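Local coordinates for hypothetical protein PG1100 (Porphyromonas gingivalis, PDB 1ZBS), which is of unknown function but probably acts as an N-acetylglucosamine kinase, a member of the acetate and sugar kinase/Hsc70/actin (ASKHA) superfamily, at residues 114-119 with 243-248; 102-107 with 272-277; 31-36 with 68-73; 110-115 with 236-241. All coordinates share one frame; numbering follows the deposited sequence.

Along the chain, interaction 3 closes first, joining two loops within the N-terminal half, at the end of its sheet (strands 21-29, 11-18, 2-7, 62-67 and 91-95). The others belong to the second sheet, of the same 3-2-1-4-5 order, or to helices beside it, the duplicated design of the ASKHA fold. Interactions 1 and 4, with centres 12 Å apart, share strand 111-116 and hold the core of that sheet: strand 238-241 pairs with it and leads straight into helix 243-247. Interaction 2 encloses both along the chain and packs two helices beside the sheet, its Ile275 reaching the N-terminal sheet and so linking the halves. Interaction 3 stands apart, its centre 20 to 23 Å from the others.

Interaction 1: residues 114-119 with 243-248; sequences CILGTG and SVAFHY
Leu116 O, at the end of strand 114-116, meets the first turn of helix 243-247, whose axis runs at 83° to that of the strand. Polar contact centres on this one carbonyl. Ala245 N donates to it over 3.1 Å, with an N-H...O angle of 151°. Val244 N adds a weak, more bent bond to the same oxygen. Apolar contact flanks the bonds. Leu116 CB meets Ala245 CB at 3.5 Å, and its CD2 branch lies alongside the same methyl, so a residue as small as alanine suits a place where strand and helix come so near. Val244 sets CG2 anti to its carbonyl carbon, which brings that branch to 3.5 Å from Gly117 O. At Gly117, where the chain leaves the strand, Ser243 OG lies 3.8 Å from CA. Phe220 of helix 210-229 packs on both Leu116 and Val244. Backbone N-H groups in the first turn of a helix have no carbonyl within the helix to bind; here one of them binds the buried strand-end oxygen firmly and a second weakly, so this oxygen largely takes the place of the missing intrahelical acceptor.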
loop_
_atom_site.group_PDB
_atom_site.type_symbol
_atom_site.label_atom_id
_atom_site.label_comp_id
_atom_site.label_asym_id
_atom_site.label_seq_id
_atom_site.Cartn_x
_atom_site.Cartn_y
_atom_site.Cartn_z
ATOM N N CYS A 114 -12.710 9.203 -17.216
ATOM C CA CYS A 114 -11.906 8.390 -16.308
ATOM C C CYS A 114 -10.549 8.023 -16.864
ATOM O O CYS A 114 -10.384 7.819 -18.066
ATOM C CB CYS A 114 -12.632 7.094 -15.968
ATOM S SG CYS A 114 -14.278 7.294 -15.358
ATOM N N ILE A 115 -9.575 7.935 -15.971
ATOM C CA ILE A 115 -8.232 7.549 -16.357
ATOM C C ILE A 115 -7.917 6.207 -15.710
ATOM O O ILE A 115 -8.185 5.995 -14.530
ATOM C CB ILE A 115 -7.200 8.582 -15.903
ATOM C CG1 ILE A 115 -7.479 9.928 -16.586
ATOM C CG2 ILE A 115 -5.794 8.079 -16.228
ATOM C CD1 ILE A 115 -6.483 11.015 -16.245
ATOM N N LEU A 116 -7.375 5.288 -16.500
ATOM C CA LEU A 116 -7.004 3.967 -16.003
ATOM C C LEU A 116 -5.614 3.655 -16.562
ATOM O O LEU A 116 -5.486 3.091 -17.650
ATOM C CB LEU A 116 -8.022 2.920 -16.482
ATOM C CG LEU A 116 -8.725 1.988 -15.494
ATOM C CD1 LEU A 116 -9.320 2.788 -14.346
ATOM C CD2 LEU A 116 -9.826 1.193 -16.222
ATOM N N GLY A 117 -4.583 4.060 -15.819
ATOM C CA GLY A 117 -3.203 3.817 -16.209
ATOM C C GLY A 117 -2.422 3.357 -14.981
ATOM O O GLY A 117 -2.865 2.450 -14.277
ATOM N N THR A 118 -1.273 3.970 -14.709
ATOM C CA THR A 118 -0.474 3.609 -13.536
ATOM C C THR A 118 -1.337 3.850 -12.295
ATOM O O THR A 118 -1.346 3.050 -11.351
ATOM C CB THR A 118 0.800 4.481 -13.442
ATOM O OG1 THR A 118 1.575 4.306 -14.628
ATOM C CG2 THR A 118 1.645 4.092 -12.235
ATOM N N GLY A 119 -2.054 4.968 -12.320
ATOM C CA GLY A 119 -2.969 5.337 -11.251
ATOM C C GLY A 119 -4.358 5.509 -11.859
ATOM O O GLY A 119 -4.494 5.479 -13.083
ATOM N N SER A 243 -3.457 3.304 -20.523
ATOM C CA SER A 243 -2.911 2.021 -20.939
ATOM C C SER A 243 -3.701 0.834 -20.401
ATOM O O SER A 243 -3.968 -0.113 -21.131
ATOM C CB SER A 243 -1.440 1.929 -20.517
ATOM O OG SER A 243 -1.262 2.367 -19.172
ATOM N N VAL A 244 -4.090 0.889 -19.132
ATOM C CA VAL A 244 -4.858 -0.200 -18.532
ATOM C C VAL A 244 -6.290 -0.277 -19.066
ATOM O O VAL A 244 -6.823 -1.376 -19.282
ATOM C CB VAL A 244 -4.905 -0.069 -16.999
ATOM C CG1 VAL A 244 -5.892 -1.071 -16.420
ATOM C CG2 VAL A 244 -3.504 -0.301 -16.411
ATOM N N ALA A 245 -6.921 0.882 -19.266
ATOM C CA ALA A 245 -8.290 0.915 -19.789
ATOM C C ALA A 245 -8.282 0.307 -21.181
ATOM O O ALA A 245 -9.183 -0.447 -21.551
ATOM C CB ALA A 245 -8.809 2.350 -19.853
ATOM N N PHE A 246 -7.252 0.640 -21.945
ATOM C CA PHE A 246 -7.122 0.122 -23.290
ATOM C C PHE A 246 -6.818 -1.376 -23.248
ATOM O O PHE A 246 -7.636 -2.193 -23.668
ATOM C CB PHE A 246 -6.014 0.878 -24.032
ATOM C CG PHE A 246 -5.971 0.587 -25.501
ATOM C CD1 PHE A 246 -7.120 0.726 -26.282
ATOM C CD2 PHE A 246 -4.795 0.142 -26.101
ATOM C CE1 PHE A 246 -7.104 0.414 -27.639
ATOM C CE2 PHE A 246 -4.764 -0.174 -27.459
ATOM C CZ PHE A 246 -5.921 -0.039 -28.230
ATOM N N HIS A 247 -5.659 -1.742 -22.710
ATOM C CA HIS A 247 -5.271 -3.151 -22.637
ATOM C C HIS A 247 -6.321 -4.084 -22.031
ATOM O O HIS A 247 -6.342 -5.283 -22.334
ATOM C CB HIS A 247 -3.943 -3.300 -21.877
ATOM C CG HIS A 247 -2.794 -2.608 -22.545
ATOM N ND1 HIS A 247 -2.627 -2.601 -23.912
ATOM C CD2 HIS A 247 -1.765 -1.887 -22.038
ATOM C CE1 HIS A 247 -1.547 -1.903 -24.221
ATOM N NE2 HIS A 247 -1.008 -1.459 -23.102
ATOM N N TYR A 248 -7.193 -3.549 -21.184
ATOM C CA TYR A 248 -8.220 -4.372 -20.548
ATOM C C TYR A 248 -9.627 -3.960 -20.984
ATOM O O TYR A 248 -10.617 -4.283 -20.310
ATOM C CB TYR A 248 -8.098 -4.258 -19.027
ATOM C CG TYR A 248 -6.810 -4.829 -18.477
ATOM C CD1 TYR A 248 -6.718 -6.171 -18.112
ATOM C CD2 TYR A 248 -5.675 -4.034 -18.339
ATOM C CE1 TYR A 248 -5.532 -6.704 -17.620
ATOM C CE2 TYR A 248 -4.481 -4.554 -17.854
ATOM C CZ TYR A 248 -4.416 -5.890 -17.493
ATOM O OH TYR A 248 -3.245 -6.404 -16.988
#

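Interaction 2: residues 102-107 with 272-277; sequences ARALCG and EGLIQY
Arg103 lays its side chain over one face of the Tyr277 ring. Its CB starts near the ring's CD1, 3.9 Å away, and also meets Leu274 CD1. CG then comes to 3.7 Å from Tyr277 CE1. With the chain extended from CG to NE (chi2 179°), CD passes over the face, 3.7 Å from the ring centroid and 21° off the normal: a CH-pi contact. NE approaches Tyr277 OH at 3.2 Å, but the angle is too poor for a hydrogen bond, because the hydroxyl lies over a face of the guanidinium and the two planes are only 12° apart. At the tip, NH2 is hydrogen-bonded to the hydroxyl of Tyr66, in strand 62-67. Arginine suits this place by offering methylenes to the ring and a charged end to a more distant partner. Beside it, Ala104 CB rests on Gly273 CA at 3.7 Å; a side chain on Gly273 would collide with this methyl, so glycine lets the backbones approach closely. One water donates to both Arg103 O and Gly273 O. The contact thus joins the C-terminal part of helix 97-105 to helix 271-280; Leu105 packs on strand 238-241, while Ile275 reaches strand 11-18 of the N-terminal sheet.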
loop_
_atom_site.group_PDB
_atom_site.type_symbol
_atom_site.label_atom_id
_atom_site.label_comp_id
_atom_site.label_asym_id
_atom_site.label_seq_id
_atom_site.Cartn_x
_atom_site.Cartn_y
_atom_site.Cartn_z
ATOM N N ALA A 102 -10.695 14.699 -20.095
ATOM C CA ALA A 102 -12.085 15.045 -20.349
ATOM C C ALA A 102 -12.226 15.826 -21.645
ATOM O O ALA A 102 -13.169 15.609 -22.406
ATOM C CB ALA A 102 -12.652 15.850 -19.186
ATOM N N ARG A 103 -11.295 16.741 -21.899
ATOM C CA ARG A 103 -11.347 17.532 -23.121
ATOM C C ARG A 103 -11.142 16.672 -24.353
ATOM O O ARG A 103 -11.737 16.919 -25.405
ATOM C CB ARG A 103 -10.300 18.645 -23.090
ATOM C CG ARG A 103 -10.714 19.843 -22.260
ATOM C CD ARG A 103 -9.629 20.901 -22.242
ATOM N NE ARG A 103 -10.079 22.116 -21.579
ATOM C CZ ARG A 103 -9.298 23.157 -21.312
ATOM N NH1 ARG A 103 -9.800 24.224 -20.701
ATOM N NH2 ARG A 103 -8.017 23.133 -21.648
ATOM N N ALA A 104 -10.302 15.652 -24.223
ATOM C CA ALA A 104 -10.020 14.761 -25.346
ATOM C C ALA A 104 -11.155 13.776 -25.608
ATOM O O ALA A 104 -11.460 13.483 -26.759
ATOM C CB ALA A 104 -8.723 14.005 -25.090
ATOM N N LEU A 105 -11.785 13.285 -24.543
ATOM C CA LEU A 105 -12.869 12.312 -24.669
ATOM C C LEU A 105 -14.256 12.925 -24.799
ATOM O O LEU A 105 -15.090 12.450 -25.570
ATOM C CB LEU A 105 -12.868 11.374 -23.462
ATOM C CG LEU A 105 -11.639 10.494 -23.257
ATOM C CD1 LEU A 105 -11.719 9.786 -21.911
ATOM C CD2 LEU A 105 -11.542 9.498 -24.390
ATOM N N CYS A 106 -14.503 13.975 -24.030
ATOM C CA CYS A 106 -15.801 14.628 -24.035
ATOM C C CYS A 106 -15.898 15.744 -25.056
ATOM O O CYS A 106 -16.974 16.017 -25.587
ATOM C CB CYS A 106 -16.101 15.165 -22.639
ATOM S SG CYS A 106 -16.184 13.864 -21.407
ATOM N N GLY A 107 -14.766 16.381 -25.328
ATOM C CA GLY A 107 -14.740 17.462 -26.289
ATOM C C GLY A 107 -15.306 18.750 -25.727
ATOM O O GLY A 107 -14.586 19.555 -25.136
ATOM N N GLU A 272 -4.714 12.559 -29.708
ATOM C CA GLU A 272 -5.531 12.851 -30.879
ATOM C C GLU A 272 -6.677 13.771 -30.478
ATOM O O GLU A 272 -7.039 14.699 -31.207
ATOM C CB GLU A 272 -6.096 11.561 -31.478
ATOM C CG GLU A 272 -5.060 10.713 -32.209
ATOM C CD GLU A 272 -4.361 11.481 -33.325
ATOM O OE1 GLU A 272 -5.060 12.063 -34.188
ATOM O OE2 GLU A 272 -3.106 11.500 -33.341
ATOM N N GLY A 273 -7.238 13.507 -29.304
ATOM C CA GLY A 273 -8.331 14.311 -28.805
ATOM C C GLY A 273 -7.911 15.728 -28.471
ATOM O O GLY A 273 -8.641 16.669 -28.777
ATOM N N LEU A 274 -6.754 15.898 -27.836
ATOM C CA LEU A 274 -6.294 17.239 -27.483
ATOM C C LEU A 274 -5.899 18.048 -28.703
ATOM O O LEU A 274 -5.904 19.278 -28.669
ATOM C CB LEU A 274 -5.094 17.200 -26.536
ATOM C CG LEU A 274 -5.286 17.164 -25.021
ATOM C CD1 LEU A 274 -6.550 17.934 -24.629
ATOM C CD2 LEU A 274 -5.367 15.743 -24.565
ATOM N N ILE A 275 -5.530 17.363 -29.777
ATOM C CA ILE A 275 -5.140 18.073 -30.976
ATOM C C ILE A 275 -6.366 18.711 -31.588
ATOM O O ILE A 275 -6.346 19.894 -31.928
ATOM C CB ILE A 275 -4.490 17.142 -31.992
ATOM C CG1 ILE A 275 -3.177 16.606 -31.408
ATOM C CG2 ILE A 275 -4.241 17.892 -33.291
ATOM C CD1 ILE A 275 -2.527 15.538 -32.243
ATOM N N GLN A 276 -7.443 17.942 -31.714
ATOM C CA GLN A 276 -8.662 18.490 -32.290
ATOM C C GLN A 276 -9.268 19.547 -31.365
ATOM O O GLN A 276 -9.858 20.517 -31.835
ATOM C CB GLN A 276 -9.687 17.380 -32.559
ATOM C CG GLN A 276 -9.337 16.462 -33.733
ATOM C CD GLN A 276 -9.151 17.206 -35.062
ATOM O OE1 GLN A 276 -8.177 17.942 -35.244
ATOM N NE2 GLN A 276 -10.088 17.015 -35.993
ATOM N N TYR A 277 -9.106 19.367 -30.055
ATOM C CA TYR A 277 -9.654 20.311 -29.090
ATOM C C TYR A 277 -9.057 21.706 -29.253
ATOM O O TYR A 277 -9.781 22.684 -29.399
ATOM C CB TYR A 277 -9.406 19.838 -27.659
ATOM C CG TYR A 277 -9.859 20.854 -26.638
ATOM C CD1 TYR A 277 -11.163 20.843 -26.145
ATOM C CD2 TYR A 277 -9.004 21.877 -26.219
ATOM C CE1 TYR A 277 -11.607 21.828 -25.262
ATOM C CE2 TYR A 277 -9.437 22.866 -25.342
ATOM C CZ TYR A 277 -10.738 22.835 -24.870
ATOM O OH TYR A 277 -11.171 23.818 -24.018
HETATM O O HOH W 1 -11.822 17.056 -28.587
#

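Interaction 3: residues 31-36 with 68-73; sequences INPFQQ and AGCTPA
Pro33 and Phe34 draw up to Cys70 and Gly69 where two irregular segments pass, the CA atoms of Phe34 and Gly69 being 4.9 Å apart, and no hydrogen bond crosses between them. Asn32 organises its own side: CG is anti to the backbone N (chi1 178°), which turns OD1 back to accept from Phe34 N at 3.0 Å, an Asx turn. That donor stands well above the carboxamide plane, 49° out of it. The same OD1 lies 3.1 Å from Gly69 CA, where any CB would collide; phi of 107° also suits glycine. Gln36 OE1 accepts from Asn32 N at 2.8 Å, a second side-chain-to-backbone bond within the same loop. Pro33 supplies a compact ring: its CG touches Cys70 SG at 3.7 Å and approaches Gly69 O, while CB of Phe34 meets that oxygen from another direction at 3.4 Å. Cys70 itself is the centre of an inverse gamma turn. Phe34 also packs on Arg188 of the second subunit. Ser7, at the end of strand 2-7, binds Ile31 O through its hydroxyl and Ala68 through its backbone. Parallel strands 21-29 and 62-67 release these loops at the same end of the N-terminal sheet, toward helices 38-53 and 75-85.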
loop_
_atom_site.group_PDB
_atom_site.type_symbol
_atom_site.label_atom_id
_atom_site.label_comp_id
_atom_site.label_asym_id
_atom_site.label_seq_id
_atom_site.Cartn_x
_atom_site.Cartn_y
_atom_site.Cartn_z
ATOM N N ILE A 31 8.281 15.107 -15.428
ATOM C CA ILE A 31 7.673 16.430 -15.485
ATOM C C ILE A 31 6.385 16.508 -14.660
ATOM O O ILE A 31 5.299 16.219 -15.150
ATOM C CB ILE A 31 7.384 16.844 -16.951
ATOM C CG1 ILE A 31 8.660 16.707 -17.794
ATOM C CG2 ILE A 31 6.899 18.284 -16.993
ATOM C CD1 ILE A 31 8.491 17.079 -19.257
ATOM N N ASN A 32 6.526 16.903 -13.399
ATOM C CA ASN A 32 5.398 17.039 -12.482
ATOM C C ASN A 32 5.745 18.112 -11.448
ATOM O O ASN A 32 6.632 17.924 -10.612
ATOM C CB ASN A 32 5.124 15.706 -11.781
ATOM C CG ASN A 32 3.985 15.793 -10.779
ATOM O OD1 ASN A 32 3.425 16.865 -10.543
ATOM N ND2 ASN A 32 3.635 14.659 -10.186
ATOM N N PRO A 33 5.039 19.252 -11.491
ATOM C CA PRO A 33 5.228 20.397 -10.592
ATOM C C PRO A 33 5.026 20.151 -9.094
ATOM O O PRO A 33 5.583 20.875 -8.269
ATOM C CB PRO A 33 4.244 21.425 -11.143
ATOM C CG PRO A 33 3.133 20.567 -11.648
ATOM C CD PRO A 33 3.886 19.476 -12.379
ATOM N N PHE A 34 4.228 19.146 -8.739
ATOM C CA PHE A 34 3.972 18.843 -7.333
ATOM C C PHE A 34 4.969 17.838 -6.782
ATOM O O PHE A 34 5.309 17.866 -5.599
ATOM C CB PHE A 34 2.564 18.274 -7.148
ATOM C CG PHE A 34 2.142 18.155 -5.708
ATOM C CD1 PHE A 34 1.440 17.038 -5.261
ATOM C CD2 PHE A 34 2.430 19.172 -4.802
ATOM C CE1 PHE A 34 1.023 16.939 -3.930
ATOM C CE2 PHE A 34 2.020 19.086 -3.472
ATOM C CZ PHE A 34 1.316 17.965 -3.033
ATOM N N GLN A 35 5.433 16.951 -7.655
ATOM C CA GLN A 35 6.375 15.913 -7.271
ATOM C C GLN A 35 7.810 16.405 -7.395
ATOM O O GLN A 35 8.669 16.036 -6.594
ATOM C CB GLN A 35 6.154 14.685 -8.157
ATOM C CG GLN A 35 6.461 13.357 -7.492
ATOM C CD GLN A 35 5.572 12.242 -8.013
ATOM O OE1 GLN A 35 4.353 12.260 -7.820
ATOM N NE2 GLN A 35 6.174 11.274 -8.688
ATOM N N GLN A 36 8.058 17.246 -8.397
ATOM C CA GLN A 36 9.387 17.808 -8.644
ATOM C C GLN A 36 9.380 19.309 -8.363
ATOM O O GLN A 36 8.327 19.882 -8.077
ATOM C CB GLN A 36 9.807 17.544 -10.096
ATOM C CG GLN A 36 10.040 16.070 -10.420
ATOM C CD GLN A 36 10.020 15.784 -11.910
ATOM O OE1 GLN A 36 8.985 15.918 -12.567
ATOM N NE2 GLN A 36 11.167 15.389 -12.454
ATOM N N ALA A 68 -0.417 15.122 -14.334
ATOM C CA ALA A 68 -0.814 14.857 -12.956
ATOM C C ALA A 68 0.123 15.621 -12.023
ATOM O O ALA A 68 1.341 15.545 -12.165
ATOM C CB ALA A 68 -0.741 13.362 -12.666
ATOM N N GLY A 69 -0.452 16.361 -11.079
ATOM C CA GLY A 69 0.351 17.132 -10.146
ATOM C C GLY A 69 0.282 18.612 -10.471
ATOM O O GLY A 69 0.764 19.461 -9.719
ATOM N N CYS A 70 -0.327 18.925 -11.605
ATOM C CA CYS A 70 -0.454 20.308 -12.013
ATOM C C CYS A 70 -1.585 20.986 -11.257
ATOM O O CYS A 70 -2.491 21.583 -11.841
ATOM C CB CYS A 70 -0.668 20.393 -13.521
ATOM S SG CYS A 70 0.838 19.996 -14.433
ATOM N N THR A 71 -1.517 20.875 -9.937
ATOM C CA THR A 71 -2.504 21.479 -9.061
ATOM C C THR A 71 -2.593 22.971 -9.361
ATOM O O THR A 71 -1.628 23.580 -9.821
ATOM C CB THR A 71 -2.108 21.279 -7.588
ATOM O OG1 THR A 71 -2.724 22.291 -6.782
ATOM C CG2 THR A 71 -0.599 21.350 -7.434
ATOM N N PRO A 72 -3.758 23.580 -9.107
ATOM C CA PRO A 72 -3.930 25.013 -9.364
ATOM C C PRO A 72 -3.021 25.880 -8.491
ATOM O O PRO A 72 -3.077 27.108 -8.548
ATOM C CB PRO A 72 -5.414 25.238 -9.071
ATOM C CG PRO A 72 -5.711 24.202 -8.024
ATOM C CD PRO A 72 -4.995 22.991 -8.566
ATOM N N ALA A 73 -2.180 25.229 -7.691
ATOM C CA ALA A 73 -1.260 25.930 -6.805
ATOM C C ALA A 73 0.172 25.836 -7.311
ATOM O O ALA A 73 0.944 26.789 -7.192
ATOM C CB ALA A 73 -1.349 25.352 -5.400
#

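Interaction 4: residues 110-115 with 236-241; sequences EGIACI and LPLHFI
Cys114 and Phe240 form the close-packed end of a parallel strand pair whose short axes cross at -27°. Cys114 CB lies 3.4 Å from Phe240 CD1, and SG, anti to its own carbonyl carbon (chi1 -53°), sits over the ring face, 4.3 Å from the centroid, a sulfur-aromatic contact. Cysteine, small and polarisable, suits a place over a broad ring. On the other face of the sheet Ile115 and Ile241 lie side by side, CG1 to CG2 3.6 Å, two beta-branched residues at home in a strand. Three backbone bonds tie this part: His239 N to Ile112 O, Cys114 N to His239 O, and Ile241 N to Cys114 O. Toward Glu110 the strands spread: CA atoms stand 4.7 Å apart at Cys114 and Phe240 but 5.5 Å at Ile112 and Leu238. The side chains of Ile112 and Leu238 come nearest at their CD1 tips, 4.4 Å apart. Leu236 CG rests on Gly111 CA at 3.7 Å. Exposed Glu110 crosses Leu236 with its CG, while its carboxylate forms a salt bridge to Arg233. These are central strands of the second sheet, 111-116 lying beside 120-125 and 238-241 beside 263-267. Helix 210-229 covers Cys114 and Phe240; helix 97-105 covers Ala113, His239 and Ile241 on the opposite face.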
loop_
_atom_site.group_PDB
_atom_site.type_symbol
_atom_site.label_atom_id
_atom_site.label_comp_id
_atom_site.label_asym_id
_atom_site.label_seq_id
_atom_site.Cartn_x
_atom_site.Cartn_y
_atom_site.Cartn_z
ATOM N N GLU A 110 -21.102 17.506 -21.878
ATOM C CA GLU A 110 -21.163 16.994 -20.509
ATOM C C GLU A 110 -20.873 15.487 -20.467
ATOM O O GLU A 110 -21.216 14.759 -21.396
ATOM C CB GLU A 110 -22.554 17.292 -19.930
ATOM C CG GLU A 110 -22.804 16.729 -18.539
ATOM C CD GLU A 110 -24.221 16.977 -18.036
ATOM O OE1 GLU A 110 -25.185 16.714 -18.795
ATOM O OE2 GLU A 110 -24.372 17.420 -16.874
ATOM N N GLY A 111 -20.240 15.021 -19.392
ATOM C CA GLY A 111 -19.934 13.603 -19.281
ATOM C C GLY A 111 -18.979 13.236 -18.156
ATOM O O GLY A 111 -18.527 14.097 -17.403
ATOM N N ILE A 112 -18.679 11.946 -18.038
ATOM C CA ILE A 112 -17.770 11.456 -17.014
ATOM C C ILE A 112 -16.518 10.929 -17.683
ATOM O O ILE A 112 -16.593 10.047 -18.540
ATOM C CB ILE A 112 -18.408 10.324 -16.192
ATOM C CG1 ILE A 112 -19.608 10.862 -15.414
ATOM C CG2 ILE A 112 -17.373 9.716 -15.241
ATOM C CD1 ILE A 112 -20.466 9.785 -14.774
ATOM N N ALA A 113 -15.372 11.486 -17.300
ATOM C CA ALA A 113 -14.086 11.083 -17.865
ATOM C C ALA A 113 -13.249 10.352 -16.822
ATOM O O ALA A 113 -13.082 10.820 -15.691
ATOM C CB ALA A 113 -13.335 12.314 -18.379
ATOM N N CYS A 114 -12.710 9.203 -17.216
ATOM C CA CYS A 114 -11.906 8.390 -16.308
ATOM C C CYS A 114 -10.549 8.023 -16.864
ATOM O O CYS A 114 -10.384 7.819 -18.066
ATOM C CB CYS A 114 -12.632 7.094 -15.968
ATOM S SG CYS A 114 -14.278 7.294 -15.358
ATOM N N ILE A 115 -9.575 7.935 -15.971
ATOM C CA ILE A 115 -8.232 7.549 -16.357
ATOM C C ILE A 115 -7.917 6.207 -15.710
ATOM O O ILE A 115 -8.185 5.995 -14.530
ATOM C CB ILE A 115 -7.200 8.582 -15.903
ATOM C CG1 ILE A 115 -7.479 9.928 -16.586
ATOM C CG2 ILE A 115 -5.794 8.079 -16.228
ATOM C CD1 ILE A 115 -6.483 11.015 -16.245
ATOM N N LEU A 236 -25.070 9.576 -18.258
ATOM C CA LEU A 236 -23.839 9.932 -18.956
ATOM C C LEU A 236 -23.006 8.706 -19.260
ATOM O O LEU A 236 -22.763 7.876 -18.389
ATOM C CB LEU A 236 -23.010 10.900 -18.122
ATOM C CG LEU A 236 -23.311 12.391 -18.218
ATOM C CD1 LEU A 236 -24.755 12.641 -18.628
ATOM C CD2 LEU A 236 -23.003 13.023 -16.853
ATOM N N PRO A 237 -22.566 8.566 -20.515
ATOM C CA PRO A 237 -21.745 7.418 -20.912
ATOM C C PRO A 237 -20.327 7.581 -20.350
ATOM O O PRO A 237 -19.815 8.697 -20.265
ATOM C CB PRO A 237 -21.781 7.488 -22.434
ATOM C CG PRO A 237 -21.823 8.966 -22.686
ATOM C CD PRO A 237 -22.875 9.416 -21.679
ATOM N N LEU A 238 -19.699 6.474 -19.967
ATOM C CA LEU A 238 -18.343 6.505 -19.406
ATOM C C LEU A 238 -17.236 6.566 -20.457
ATOM O O LEU A 238 -17.145 5.708 -21.333
ATOM C CB LEU A 238 -18.118 5.277 -18.523
ATOM C CG LEU A 238 -18.603 5.308 -17.073
ATOM C CD1 LEU A 238 -19.942 6.001 -16.968
ATOM C CD2 LEU A 238 -18.677 3.882 -16.536
ATOM N N HIS A 239 -16.391 7.580 -20.356
ATOM C CA HIS A 239 -15.278 7.741 -21.273
ATOM C C HIS A 239 -13.999 7.419 -20.517
ATOM O O HIS A 239 -13.799 7.895 -19.400
ATOM C CB HIS A 239 -15.245 9.168 -21.813
ATOM C CG HIS A 239 -16.358 9.468 -22.769
ATOM N ND1 HIS A 239 -16.413 8.927 -24.035
ATOM C CD2 HIS A 239 -17.473 10.224 -22.635
ATOM C CE1 HIS A 239 -17.512 9.336 -24.640
ATOM N NE2 HIS A 239 -18.174 10.124 -23.811
ATOM N N PHE A 240 -13.131 6.612 -21.117
ATOM C CA PHE A 240 -11.890 6.212 -20.452
ATOM C C PHE A 240 -10.635 6.475 -21.241
ATOM O O PHE A 240 -10.630 6.463 -22.474
ATOM C CB PHE A 240 -11.909 4.717 -20.121
ATOM C CG PHE A 240 -12.856 4.344 -19.022
ATOM C CD1 PHE A 240 -12.393 4.153 -17.721
ATOM C CD2 PHE A 240 -14.210 4.154 -19.290
ATOM C CE1 PHE A 240 -13.257 3.769 -16.699
ATOM C CE2 PHE A 240 -15.093 3.771 -18.278
ATOM C CZ PHE A 240 -14.613 3.576 -16.979
ATOM N N ILE A 241 -9.551 6.694 -20.513
ATOM C CA ILE A 241 -8.267 6.922 -21.143
ATOM C C ILE A 241 -7.215 6.134 -20.361
ATOM O O ILE A 241 -7.414 5.824 -19.190
ATOM C CB ILE A 241 -7.942 8.434 -21.167
ATOM C CG1 ILE A 241 -7.211 8.765 -22.460
ATOM C CG2 ILE A 241 -7.132 8.843 -19.954
ATOM C CD1 ILE A 241 -8.140 8.785 -23.672
#